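Inositol dehydrogenase (Lactobacillus casei, PDB 4MKX) probably oxidises scyllo-inositol with NAD as cofactor, as a Rossmann-fold sugar alcohol dehydrogenase of the Gfo/Idh/MocA family. Local coordinates at residues Asn132-Asp144 with Ser317-Gly331. Numbering follows the deposited sequence.
Sequences NLKFQLGFMRRFD and SILNNQDVGITAEDG
Strand 135-137, at the edge of the parallel Rossmann sheet beside strand 106-109, is flanked by the link between helices 304-319 and 328-347, Gln136 and Ile326 standing 5.9 Å apart at CA; water 1 joins Phe135 O to Ile326 N. Lys134 bends at chi2 (-54°), laying CG against Ile318 CG1 and carrying NZ into a hydrogen bond with Asn321 OD1 (3.1 Å), in the carbonyl plane. NZ also forms a salt bridge with Asp323 OD1 (3.6 Å), the two side chains crossing at about a right angle. With an alanine in place of Lys134, Asp323 would probably lose its cationic mate and Asn321 OD1 its donor, leaving a gap beside Ser317 and Ile318. Ile326 sends CG2 to the edge of the Phe139 ring (CD2, 3.8 Å) and CD1 to that of Phe143 (CE1, 3.7 Å). Leu137 CD1 packs on Gly331 CA at 3.5 Å, where any CB would clash. Past Ile326 runs extended Arg142, whose NH2 makes a long salt bridge to Asp330 OD2 (3.7 Å), guanidinium and carboxylate planes 58° apart; its stronger partner is Asp201, while Asp330 OD1 pairs with Arg204. Asp330 also closes a capping box with Thr327. Charge pairing at both ends, long at Arg142, and a largely apolar, water-bridged middle are consistent with an interhelix link held to the sheet edge.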
ATOM      1  N   ASN A 132      34.658 -25.271 -22.621  1.00 28.41           N
ATOM      2  CA  ASN A 132      34.444 -24.357 -23.739  1.00 31.06           C
ATOM      3  C   ASN A 132      32.971 -24.224 -24.135  1.00 29.05           C
ATOM      4  O   ASN A 132      32.626 -23.438 -25.022  1.00 30.18           O
ATOM      5  CB  ASN A 132      35.288 -24.780 -24.951  1.00 32.04           C
ATOM      6  CG  ASN A 132      34.859 -26.123 -25.535  1.00 31.13           C
ATOM      7  OD1 ASN A 132      34.527 -27.061 -24.810  1.00 32.39           O
ATOM      8  ND2 ASN A 132      34.878 -26.217 -26.858  1.00 35.28           N
ATOM      9  N   LEU A 133      32.105 -25.003 -23.491  1.00 23.43           N
ATOM     10  CA  LEU A 133      30.678 -24.927 -23.765  1.00 17.98           C
ATOM     11  C   LEU A 133      29.971 -24.265 -22.592  1.00 17.46           C
ATOM     12  O   LEU A 133      30.347 -24.470 -21.438  1.00 19.67           O
ATOM     13  CB  LEU A 133      30.096 -26.315 -24.015  1.00 16.85           C
ATOM     14  CG  LEU A 133      30.706 -27.049 -25.212  1.00 19.26           C
ATOM     15  CD1 LEU A 133      30.239 -28.495 -25.259  1.00 16.81           C
ATOM     16  CD2 LEU A 133      30.338 -26.331 -26.498  1.00 20.71           C
ATOM     17  N   LYS A 134      28.965 -23.458 -22.901  1.00 17.84           N
ATOM     18  CA  LYS A 134      28.177 -22.794 -21.878  1.00 17.70           C
ATOM     19  C   LYS A 134      27.227 -23.779 -21.217  1.00 16.98           C
ATOM     20  O   LYS A 134      26.612 -24.604 -21.895  1.00 18.23           O
ATOM     21  CB  LYS A 134      27.373 -21.654 -22.511  1.00 16.59           C
ATOM     22  CG  LYS A 134      28.233 -20.578 -23.154  1.00 20.39           C
ATOM     23  CD  LYS A 134      29.257 -20.044 -22.170  1.00 25.05           C
ATOM     24  CE  LYS A 134      30.254 -19.131 -22.858  1.00 31.50           C
ATOM     25  NZ  LYS A 134      31.480 -18.928 -22.034  1.00 35.19           N
ATOM     26  N   PHE A 135      27.087 -23.684 -19.895  1.00 16.97           N
ATOM     27  CA  PHE A 135      26.067 -24.456 -19.195  1.00 15.30           C
ATOM     28  C   PHE A 135      25.332 -23.513 -18.254  1.00 14.80           C
ATOM     29  O   PHE A 135      25.965 -22.801 -17.478  1.00 15.81           O
ATOM     30  CB  PHE A 135      26.677 -25.613 -18.393  1.00 18.07           C
ATOM     31  CG  PHE A 135      25.696 -26.287 -17.489  1.00 14.37           C
ATOM     32  CD1 PHE A 135      24.772 -27.189 -17.996  1.00 14.04           C
ATOM     33  CD2 PHE A 135      25.677 -25.994 -16.134  1.00 16.39           C
ATOM     34  CE1 PHE A 135      23.837 -27.793 -17.161  1.00 16.63           C
ATOM     35  CE2 PHE A 135      24.754 -26.587 -15.294  1.00 16.21           C
ATOM     36  CZ  PHE A 135      23.838 -27.496 -15.805  1.00 16.10           C
ATOM     37  N   GLN A 136      24.003 -23.502 -18.339  1.00 11.43           N
ATOM     38  CA  GLN A 136      23.202 -22.574 -17.547  1.00 13.37           C
ATOM     39  C   GLN A 136      21.978 -23.272 -16.977  1.00 11.97           C
ATOM     40  O   GLN A 136      21.251 -23.964 -17.699  1.00 12.00           O
ATOM     41  CB  GLN A 136      22.785 -21.377 -18.418  1.00 13.96           C
ATOM     42  CG  GLN A 136      22.086 -20.253 -17.654  1.00 13.45           C
ATOM     43  CD  GLN A 136      21.868 -19.025 -18.512  1.00 15.35           C
ATOM     44  OE1 GLN A 136      22.667 -18.722 -19.400  1.00 16.22           O
ATOM     45  NE2 GLN A 136      20.775 -18.315 -18.263  1.00 12.63           N
ATOM     46  N   LEU A 137      21.741 -23.076 -15.676  1.00 10.72           N
ATOM     47  CA  LEU A 137      20.551 -23.606 -15.017  1.00 11.17           C
ATOM     48  C   LEU A 137      19.461 -22.549 -14.915  1.00 10.24           C
ATOM     49  O   LEU A 137      19.763 -21.382 -14.683  1.00 12.81           O
ATOM     50  CB  LEU A 137      20.906 -24.088 -13.613  1.00 12.88           C
ATOM     51  CG  LEU A 137      21.587 -25.444 -13.635  1.00 15.68           C
ATOM     52  CD1 LEU A 137      22.317 -25.682 -12.318  1.00 17.76           C
ATOM     53  CD2 LEU A 137      20.534 -26.509 -13.875  1.00 18.20           C
ATOM     54  N   GLY A 138      18.203 -22.966 -15.067  1.00 10.68           N
ATOM     55  CA  GLY A 138      17.085 -22.025 -15.117  1.00  9.30           C
ATOM     56  C   GLY A 138      16.610 -21.418 -13.801  1.00 11.72           C
ATOM     57  O   GLY A 138      15.414 -21.432 -13.502  1.00 11.63           O
ATOM     58  N   PHE A 139      17.527 -20.868 -13.014  1.00 10.67           N
ATOM     59  CA  PHE A 139      17.123 -20.130 -11.813  1.00 10.19           C
ATOM     60  C   PHE A 139      16.700 -18.712 -12.208  1.00  9.62           C
ATOM     61  O   PHE A 139      17.472 -17.754 -12.082  1.00 10.74           O
ATOM     62  CB  PHE A 139      18.265 -20.118 -10.790  1.00 12.77           C
ATOM     63  CG  PHE A 139      18.513 -21.461 -10.150  1.00 12.80           C
ATOM     64  CD1 PHE A 139      17.468 -22.165  -9.578  1.00 12.96           C
ATOM     65  CD2 PHE A 139      19.781 -22.031 -10.157  1.00 18.76           C
ATOM     66  CE1 PHE A 139      17.678 -23.410  -8.994  1.00 19.37           C
ATOM     67  CE2 PHE A 139      20.002 -23.275  -9.576  1.00 20.22           C
ATOM     68  CZ  PHE A 139      18.946 -23.964  -8.996  1.00 17.54           C
ATOM     69  N   MET A 140      15.466 -18.579 -12.698  1.00  8.39           N
ATOM     70  CA  MET A 140      15.064 -17.343 -13.359  1.00  9.23           C
ATOM     71  C   MET A 140      14.910 -16.153 -12.418  1.00  8.57           C
ATOM     72  O   MET A 140      14.950 -15.012 -12.871  1.00  9.22           O
ATOM     73  CB  MET A 140      13.791 -17.541 -14.193  1.00 10.49           C
ATOM     74  CG  MET A 140      12.481 -17.587 -13.414  1.00 12.60           C
ATOM     75  SD  MET A 140      12.319 -19.071 -12.405  1.00 15.10           S
ATOM     76  CE  MET A 140      10.664 -18.880 -11.775  1.00 17.78           C
ATOM     77  N   ARG A 141      14.766 -16.391 -11.121  1.00  8.89           N
ATOM     78  CA  ARG A 141      14.607 -15.261 -10.206  1.00  7.83           C
ATOM     79  C   ARG A 141      15.850 -14.380 -10.199  1.00  9.15           C
ATOM     80  O   ARG A 141      15.768 -13.181  -9.960  1.00  8.82           O
ATOM     81  CB  ARG A 141      14.277 -15.739  -8.797  1.00  8.19           C
ATOM     82  CG  ARG A 141      12.952 -16.471  -8.729  1.00  9.97           C
ATOM     83  CD  ARG A 141      12.552 -16.656  -7.292  1.00 11.66           C
ATOM     84  NE  ARG A 141      11.471 -17.620  -7.177  1.00  9.41           N
ATOM     85  CZ  ARG A 141      11.009 -18.069  -6.015  1.00 10.50           C
ATOM     86  NH1 ARG A 141      11.532 -17.623  -4.883  1.00 11.88           N
ATOM     87  NH2 ARG A 141      10.037 -18.976  -5.999  1.00 13.75           N
ATOM     88  N   ARG A 142      17.000 -14.957 -10.535  1.00 11.93           N
ATOM     89  CA  ARG A 142      18.204 -14.148 -10.651  1.00 12.75           C
ATOM     90  C   ARG A 142      18.118 -13.126 -11.778  1.00 12.12           C
ATOM     91  O   ARG A 142      18.910 -12.185 -11.812  1.00 15.58           O
ATOM     92  CB  ARG A 142      19.437 -15.028 -10.861  1.00 11.13           C
ATOM     93  CG  ARG A 142      19.704 -15.975  -9.704  1.00 12.86           C
ATOM     94  CD  ARG A 142      21.106 -16.494  -9.828  1.00 16.98           C
ATOM     95  NE  ARG A 142      21.399 -17.565  -8.890  1.00 15.18           N
ATOM     96  CZ  ARG A 142      22.634 -17.926  -8.577  1.00 19.77           C
ATOM     97  NH1 ARG A 142      23.650 -17.286  -9.133  1.00 21.54           N
ATOM     98  NH2 ARG A 142      22.850 -18.906  -7.709  1.00 19.82           N
ATOM     99  N   PHE A 143      17.166 -13.303 -12.696  1.00  9.79           N
ATOM    100  CA  PHE A 143      16.995 -12.358 -13.801  1.00 10.04           C
ATOM    101  C   PHE A 143      15.779 -11.465 -13.668  1.00 10.96           C
ATOM    102  O   PHE A 143      15.528 -10.618 -14.519  1.00 12.31           O
ATOM    103  CB  PHE A 143      16.940 -13.116 -15.128  1.00  9.69           C
ATOM    104  CG  PHE A 143      18.231 -13.779 -15.467  1.00  9.96           C
ATOM    105  CD1 PHE A 143      18.507 -15.051 -15.002  1.00 13.98           C
ATOM    106  CD2 PHE A 143      19.184 -13.110 -16.219  1.00 15.76           C
ATOM    107  CE1 PHE A 143      19.709 -15.663 -15.300  1.00 17.07           C
ATOM    108  CE2 PHE A 143      20.388 -13.717 -16.514  1.00 17.61           C
ATOM    109  CZ  PHE A 143      20.644 -14.989 -16.052  1.00 14.94           C
ATOM    110  N   ASP A 144      15.040 -11.631 -12.582  1.00  8.68           N
ATOM    111  CA  ASP A 144      13.834 -10.847 -12.367  1.00  8.08           C
ATOM    112  C   ASP A 144      14.207  -9.437 -11.926  1.00 10.10           C
ATOM    113  O   ASP A 144      15.086  -9.274 -11.076  1.00 10.82           O
ATOM    114  CB  ASP A 144      12.995 -11.516 -11.272  1.00  7.98           C
ATOM    115  CG  ASP A 144      11.785 -10.707 -10.900  1.00  8.70           C
ATOM    116  OD1 ASP A 144      10.821 -10.653 -11.696  1.00 11.94           O
ATOM    117  OD2 ASP A 144      11.772 -10.122  -9.802  1.00  9.91           O
ATOM    118  N   SER A 317      25.496 -15.179 -23.988  1.00 19.02           N
ATOM    119  CA  SER A 317      26.678 -15.782 -23.367  1.00 21.71           C
ATOM    120  C   SER A 317      27.499 -16.566 -24.386  1.00 22.61           C
ATOM    121  O   SER A 317      28.727 -16.615 -24.306  1.00 23.68           O
ATOM    122  CB  SER A 317      26.296 -16.689 -22.184  1.00 18.75           C
ATOM    123  OG  SER A 317      25.768 -17.933 -22.616  1.00 17.48           O
ATOM    124  N   ILE A 318      26.807 -17.183 -25.333  1.00 17.39           N
ATOM    125  CA  ILE A 318      27.451 -17.946 -26.397  1.00 20.57           C
ATOM    126  C   ILE A 318      28.064 -17.008 -27.426  1.00 25.23           C
ATOM    127  O   ILE A 318      29.209 -17.191 -27.839  1.00 25.93           O
ATOM    128  CB  ILE A 318      26.442 -18.853 -27.103  1.00 20.91           C
ATOM    129  CG1 ILE A 318      25.907 -19.913 -26.132  1.00 20.76           C
ATOM    130  CG2 ILE A 318      27.086 -19.519 -28.328  1.00 22.63           C
ATOM    131  CD1 ILE A 318      24.697 -20.658 -26.656  1.00 18.42           C
ATOM    132  N   LEU A 319      27.295 -16.005 -27.840  1.00 24.34           N
ATOM    133  CA  LEU A 319      27.765 -15.030 -28.822  1.00 28.18           C
ATOM    134  C   LEU A 319      28.984 -14.253 -28.329  1.00 31.77           C
ATOM    135  O   LEU A 319      29.936 -14.041 -29.083  1.00 38.37           O
ATOM    136  CB  LEU A 319      26.651 -14.049 -29.186  1.00 27.08           C
ATOM    137  CG  LEU A 319      25.519 -14.584 -30.056  1.00 27.55           C
ATOM    138  CD1 LEU A 319      24.417 -13.544 -30.191  1.00 31.71           C
ATOM    139  CD2 LEU A 319      26.052 -14.984 -31.422  1.00 34.49           C
ATOM    140  N   ASN A 320      28.949 -13.831 -27.068  1.00 28.48           N
ATOM    141  CA  ASN A 320      30.019 -13.023 -26.489  1.00 31.57           C
ATOM    142  C   ASN A 320      31.046 -13.817 -25.687  1.00 33.05           C
ATOM    143  O   ASN A 320      31.954 -13.233 -25.093  1.00 37.49           O
ATOM    144  CB  ASN A 320      29.433 -11.924 -25.604  1.00 31.36           C
ATOM    145  CG  ASN A 320      28.540 -10.977 -26.371  1.00 35.60           C
ATOM    146  OD1 ASN A 320      28.582 -10.928 -27.600  1.00 40.66           O
ATOM    147  ND2 ASN A 320      27.728 -10.213 -25.648  1.00 36.33           N
ATOM    148  N   ASN A 321      30.891 -15.139 -25.671  1.00 33.50           N
ATOM    149  CA  ASN A 321      31.775 -16.027 -24.919  1.00 33.45           C
ATOM    150  C   ASN A 321      32.006 -15.570 -23.481  1.00 37.86           C
ATOM    151  O   ASN A 321      33.145 -15.500 -23.019  1.00 43.26           O
ATOM    152  CB  ASN A 321      33.110 -16.205 -25.653  1.00 38.79           C
ATOM    153  CG  ASN A 321      33.894 -17.412 -25.166  1.00 44.66           C
ATOM    154  OD1 ASN A 321      33.441 -18.157 -24.296  1.00 43.68           O
ATOM    155  ND2 ASN A 321      35.077 -17.616 -25.737  1.00 48.62           N
ATOM    156  N   GLN A 322      30.921 -15.246 -22.783  0.79 34.77           N
ATOM    157  CA  GLN A 322      31.000 -14.891 -21.369  0.79 38.45           C
ATOM    158  C   GLN A 322      30.191 -15.860 -20.512  0.79 34.91           C
ATOM    159  O   GLN A 322      29.161 -16.371 -20.947  0.79 33.17           O
ATOM    160  CB  GLN A 322      30.541 -13.443 -21.143  0.79 36.11           C
ATOM    161  CG  GLN A 322      30.221 -13.067 -19.683  0.79 41.68           C
ATOM    162  CD  GLN A 322      31.400 -13.213 -18.708  0.79 44.94           C
ATOM    163  OE1 GLN A 322      32.518 -13.577 -19.087  0.79 45.38           O
ATOM    164  NE2 GLN A 322      31.140 -12.925 -17.438  0.79 43.98           N
ATOM    165  N   ASP A 323      30.672 -16.130 -19.302  1.00 40.47           N
ATOM    166  CA  ASP A 323      29.942 -16.984 -18.375  1.00 37.69           C
ATOM    167  C   ASP A 323      28.916 -16.190 -17.570  1.00 35.06           C
ATOM    168  O   ASP A 323      29.187 -15.080 -17.113  1.00 38.12           O
ATOM    169  CB  ASP A 323      30.904 -17.745 -17.455  1.00 42.05           C
ATOM    170  CG  ASP A 323      31.706 -18.803 -18.198  1.00 45.17           C
ATOM    171  OD1 ASP A 323      31.106 -19.820 -18.616  1.00 44.52           O
ATOM    172  OD2 ASP A 323      32.934 -18.622 -18.361  1.00 51.59           O
ATOM    173  N   VAL A 324      27.732 -16.774 -17.416  1.00 34.14           N
ATOM    174  CA  VAL A 324      26.607 -16.118 -16.756  1.00 29.20           C
ATOM    175  C   VAL A 324      26.715 -16.225 -15.231  1.00 27.30           C
ATOM    176  O   VAL A 324      26.227 -15.361 -14.495  1.00 31.37           O
ATOM    177  CB  VAL A 324      25.267 -16.689 -17.296  1.00 27.73           C
ATOM    178  CG1 VAL A 324      24.107 -16.392 -16.369  1.00 23.46           C
ATOM    179  CG2 VAL A 324      24.990 -16.143 -18.698  1.00 24.80           C
ATOM    180  N   GLY A 325      27.371 -17.275 -14.756  1.00 26.12           N
ATOM    181  CA  GLY A 325      27.661 -17.382 -13.335  1.00 28.55           C
ATOM    182  C   GLY A 325      26.708 -18.258 -12.542  1.00 28.92           C
ATOM    183  O   GLY A 325      26.711 -18.231 -11.311  1.00 29.76           O
ATOM    184  N   ILE A 326      25.885 -19.028 -13.245  1.00 25.44           N
ATOM    185  CA  ILE A 326      25.031 -20.014 -12.601  1.00 22.92           C
ATOM    186  C   ILE A 326      25.579 -21.398 -12.931  1.00 24.54           C
ATOM    187  O   ILE A 326      25.505 -21.852 -14.078  1.00 25.36           O
ATOM    188  CB  ILE A 326      23.572 -19.894 -13.073  1.00 21.80           C
ATOM    189  CG1 ILE A 326      23.058 -18.471 -12.847  1.00 22.49           C
ATOM    190  CG2 ILE A 326      22.692 -20.895 -12.342  1.00 23.61           C
ATOM    191  CD1 ILE A 326      21.690 -18.210 -13.444  1.00 21.77           C
ATOM    192  N   THR A 327      26.132 -22.069 -11.927  1.00 16.70           N
ATOM    193  CA  THR A 327      26.917 -23.280 -12.170  1.00 19.13           C
ATOM    194  C   THR A 327      26.216 -24.570 -11.791  1.00 21.99           C
ATOM    195  O   THR A 327      25.152 -24.561 -11.170  1.00 17.49           O
ATOM    196  CB  THR A 327      28.244 -23.231 -11.401  1.00 22.55           C
ATOM    197  OG1 THR A 327      27.981 -23.334  -9.997  1.00 25.55           O
ATOM    198  CG2 THR A 327      28.950 -21.929 -11.679  1.00 24.55           C
ATOM    199  N   ALA A 328      26.836 -25.686 -12.152  1.00 17.70           N
ATOM    200  CA  ALA A 328      26.346 -26.995 -11.769  1.00 16.76           C
ATOM    201  C   ALA A 328      26.343 -27.101 -10.252  1.00 16.17           C
ATOM    202  O   ALA A 328      25.535 -27.830  -9.687  1.00 17.19           O
ATOM    203  CB  ALA A 328      27.217 -28.076 -12.366  1.00 18.56           C
ATOM    204  N   GLU A 329      27.250 -26.373  -9.609  1.00 16.32           N
ATOM    205  CA  GLU A 329      27.354 -26.389  -8.152  1.00 19.37           C
ATOM    206  C   GLU A 329      26.150 -25.712  -7.513  1.00 16.11           C
ATOM    207  O   GLU A 329      25.683 -26.140  -6.462  1.00 18.00           O
ATOM    208  CB  GLU A 329      28.634 -25.693  -7.683  1.00 20.32           C
ATOM    209  CG  GLU A 329      28.828 -25.690  -6.154  1.00 22.19           C
ATOM    210  CD  GLU A 329      29.165 -27.064  -5.592  1.00 26.80           C
ATOM    211  OE1 GLU A 329      29.588 -27.942  -6.370  1.00 27.44           O
ATOM    212  OE2 GLU A 329      29.009 -27.272  -4.370  1.00 31.24           O
ATOM    213  N   ASP A 330      25.661 -24.641  -8.130  1.00 16.85           N
ATOM    214  CA  ASP A 330      24.434 -24.019  -7.640  1.00 15.79           C
ATOM    215  C   ASP A 330      23.304 -25.028  -7.751  1.00 14.31           C
ATOM    216  O   ASP A 330      22.425 -25.100  -6.893  1.00 15.27           O
ATOM    217  CB  ASP A 330      24.113 -22.762  -8.447  1.00 16.06           C
ATOM    218  CG  ASP A 330      25.113 -21.655  -8.214  1.00 19.78           C
ATOM    219  OD1 ASP A 330      25.494 -21.439  -7.049  1.00 19.96           O
ATOM    220  OD2 ASP A 330      25.528 -20.995  -9.190  1.00 23.42           O
ATOM    221  N   GLY A 331      23.337 -25.827  -8.812  1.00 14.35           N
ATOM    222  CA  GLY A 331      22.367 -26.889  -8.981  1.00 13.95           C
ATOM    223  C   GLY A 331      22.470 -27.990  -7.944  1.00 16.17           C
ATOM    224  O   GLY A 331      21.460 -28.407  -7.372  1.00 14.04           O
TER
HETATM  225  O   HOH W   1      25.611 -19.987 -16.276  1.00 23.69           O
HETATM  226  O   HOH W   2      29.175 -21.832 -18.613  1.00 27.85           O
HETATM  227  O   HOH W   3      25.267 -19.462 -20.267  1.00 18.19           O
HETATM  228  O   HOH W   4      25.585 -18.835  -6.332  1.00 32.43           O